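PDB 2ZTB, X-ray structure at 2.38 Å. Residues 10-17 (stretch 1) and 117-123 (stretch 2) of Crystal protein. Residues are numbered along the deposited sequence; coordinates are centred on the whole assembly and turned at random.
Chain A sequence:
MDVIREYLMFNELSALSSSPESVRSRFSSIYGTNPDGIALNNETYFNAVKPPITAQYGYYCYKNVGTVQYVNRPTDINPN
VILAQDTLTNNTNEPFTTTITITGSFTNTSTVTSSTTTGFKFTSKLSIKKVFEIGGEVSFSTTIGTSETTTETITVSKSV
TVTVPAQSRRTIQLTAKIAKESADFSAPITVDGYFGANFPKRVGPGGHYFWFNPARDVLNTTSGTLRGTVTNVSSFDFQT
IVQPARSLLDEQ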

# COMPACT_ATOMS: atom_id res chain seq x y z
N PHE A 10 14.53 0.25 18.69
CA PHE A 10 13.99 0.88 19.90
C PHE A 10 12.89 1.92 19.63
O PHE A 10 11.99 2.09 20.46
CB PHE A 10 15.09 1.49 20.78
CG PHE A 10 15.70 0.51 21.77
CD1 PHE A 10 17.04 0.14 21.67
CD2 PHE A 10 14.95 -0.03 22.80
CE1 PHE A 10 17.61 -0.75 22.57
CE2 PHE A 10 15.51 -0.93 23.71
CZ PHE A 10 16.84 -1.29 23.59
N ASN A 11 12.98 2.60 18.48
CA ASN A 11 12.01 3.64 18.13
C ASN A 11 10.70 3.08 17.58
O ASN A 11 9.80 3.83 17.21
CB ASN A 11 12.63 4.74 17.24
CG ASN A 11 12.93 4.29 15.79
OD1 ASN A 11 13.24 5.14 14.95
ND2 ASN A 11 12.86 3.00 15.49
N GLU A 12 10.60 1.76 17.58
CA GLU A 12 9.41 1.03 17.13
C GLU A 12 8.71 0.29 18.27
O GLU A 12 7.71 -0.38 18.03
CB GLU A 12 9.82 -0.07 16.15
CG GLU A 12 10.24 0.40 14.81
CD GLU A 12 10.57 -0.78 13.94
OE1 GLU A 12 9.75 -1.08 13.06
OE2 GLU A 12 11.63 -1.41 14.17
N LEU A 13 9.27 0.36 19.48
CA LEU A 13 8.67 -0.29 20.65
C LEU A 13 7.23 0.12 20.90
O LEU A 13 6.41 -0.70 21.29
CB LEU A 13 9.56 -0.08 21.88
CG LEU A 13 10.46 -1.29 22.23
CD1 LEU A 13 11.09 -2.01 21.04
CD2 LEU A 13 11.51 -0.97 23.31
N SER A 14 6.91 1.39 20.63
CA SER A 14 5.53 1.89 20.68
C SER A 14 4.58 1.13 19.76
O SER A 14 3.38 1.05 20.03
CB SER A 14 5.50 3.37 20.33
OG SER A 14 5.99 3.57 19.01
N ALA A 15 5.14 0.56 18.68
CA ALA A 15 4.39 -0.28 17.74
C ALA A 15 3.98 -1.60 18.37
O ALA A 15 3.04 -2.24 17.91
CB ALA A 15 5.19 -0.52 16.42
N LEU A 16 4.71 -2.02 19.41
CA LEU A 16 4.34 -3.16 20.24
C LEU A 16 3.74 -2.68 21.58
O LEU A 16 3.82 -3.37 22.63
CB LEU A 16 5.55 -4.05 20.48
CG LEU A 16 6.18 -4.94 19.38
CD1 LEU A 16 5.15 -5.55 18.44
CD2 LEU A 16 7.24 -4.20 18.60
N SER A 17 3.17 -1.48 21.56
CA SER A 17 2.53 -0.90 22.74
C SER A 17 3.47 -0.81 23.94
O SER A 17 3.02 -0.77 25.10
CB SER A 17 1.27 -1.68 23.10
OG SER A 17 0.35 -1.64 22.03
N THR A 117 -1.21 -0.83 11.87
CA THR A 117 -2.15 -0.31 12.85
C THR A 117 -1.46 0.48 13.98
O THR A 117 -2.12 1.28 14.63
CB THR A 117 -3.05 -1.44 13.42
OG1 THR A 117 -2.24 -2.53 13.90
CG2 THR A 117 -4.02 -1.93 12.32
N THR A 118 -0.16 0.28 14.18
CA THR A 118 0.55 0.86 15.34
C THR A 118 1.87 1.59 15.00
O THR A 118 2.57 2.09 15.90
CB THR A 118 0.85 -0.23 16.41
OG1 THR A 118 1.58 -1.29 15.80
CG2 THR A 118 -0.43 -0.79 17.03
N GLY A 119 2.24 1.60 13.72
CA GLY A 119 3.36 2.42 13.24
C GLY A 119 4.73 1.77 13.23
O GLY A 119 5.72 2.40 13.62
N PHE A 120 4.80 0.52 12.82
CA PHE A 120 6.06 -0.12 12.51
C PHE A 120 6.82 0.66 11.45
O PHE A 120 6.22 1.38 10.64
CB PHE A 120 5.82 -1.56 12.05
CG PHE A 120 5.42 -2.49 13.15
CD1 PHE A 120 4.08 -2.74 13.42
CD2 PHE A 120 6.39 -3.10 13.95
CE1 PHE A 120 3.71 -3.60 14.46
CE2 PHE A 120 6.04 -3.96 14.99
CZ PHE A 120 4.69 -4.22 15.24
N LYS A 121 8.14 0.55 11.47
CA LYS A 121 8.98 1.27 10.52
C LYS A 121 9.79 0.26 9.70
O LYS A 121 10.96 0.06 9.94
CB LYS A 121 9.91 2.25 11.25
CG LYS A 121 9.20 3.22 12.19
CD LYS A 121 10.17 4.20 12.83
CE LYS A 121 9.43 5.22 13.68
NZ LYS A 121 8.75 4.55 14.84
N PHE A 122 9.13 -0.38 8.75
CA PHE A 122 9.80 -1.28 7.81
C PHE A 122 10.52 -0.56 6.70
O PHE A 122 10.01 0.41 6.13
CB PHE A 122 8.81 -2.26 7.20
CG PHE A 122 8.33 -3.30 8.16
CD1 PHE A 122 7.17 -3.11 8.88
CD2 PHE A 122 9.04 -4.49 8.32
CE1 PHE A 122 6.71 -4.08 9.76
CE2 PHE A 122 8.59 -5.47 9.20
CZ PHE A 122 7.42 -5.26 9.93
N THR A 123 11.72 -1.06 6.41
CA THR A 123 12.64 -0.52 5.42
C THR A 123 12.50 -1.27 4.10
O THR A 123 12.61 -0.67 3.02
CB THR A 123 14.09 -0.59 5.97
OG1 THR A 123 14.35 0.57 6.76
CG2 THR A 123 15.14 -0.68 4.86
O HOH W 1 4.60 3.56 16.80

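Three direct hydrogen bonds join the two stretches, and each pairs a side chain on one with the backbone of the other. Lys-121 NZ donates to Asn-11 O at 2.7 Å. The lysine CA-to-CB bond points toward stretch 1, and chi2 and chi3 are both t, so the chain runs out extended. A turn to p at chi4 then places the ammonium group at the carbonyl. A long side chain suits this place because it spans the gap and ends in a strong donor.

In the second bond the backbone atom is on stretch 2 and the side chain on stretch 1. Lys-121 N donates to Glu-12 OE1 at 2.8 Å, with a nearly straight angle of 163° at the hydrogen. Lys-121 thus bonds through both its backbone and its side chain, to two successive residues. The CA-to-CB bond of Glu-12 points sideways, but chi1 m and chi2 t bring the carboxylate to stretch 2. Glu-12 is buried, and this bond satisfies OE1; OE2 is bonded elsewhere in the structure.

The third bond is Thr-118 OG1 to Ala-15 O, 2.7 Å, with the threonine hydroxyl as donor. The CA-to-CB bond of Thr-118 points toward stretch 1, and chi1 p sets the hydroxyl at that carbonyl. The backbones are nearest here, with Ala-15 CA 4.7 Å from Thr-118 CA. A CA-H...O contact, Ala-15 CA to Thr-118 O at 3.5 Å, accompanies this approach. The same Thr-118 O accepts a hydrogen bond from a water at 2.7 Å. That water also lies 2.6 Å from Ser-14 OG and so bridges the two stretches.

Residues 10 to 15 of stretch 1 form a 3-10 segment. Within it, Ala-15 N bonds to Glu-12 O at 2.8 Å. Stretch 2 has no regular helix or strand.

The apolar packing centres on Phe-120. Ala-15 CB sits over one face of its ring, 3.6 Å from the centroid and only 4° off the normal, a CH-pi contact. The small methyl of alanine fits this close approach. Leu-16 CD1 meets the ring near its plane, 3.5 Å from Phe-120 CZ. Glu-12 OE1 also lies at the ring edge, 4.0 Å from Phe-120 CD2. Ala-15, Leu-16 and Phe-120 are all buried.

Gly-119 links Thr-118 to Phe-120 with phi/psi of 91/42. At these angles a CB would be jammed against the carbonyl O of Thr-118, which by itself calls for glycine. In all, the contact buries 434 Å², both sides summed.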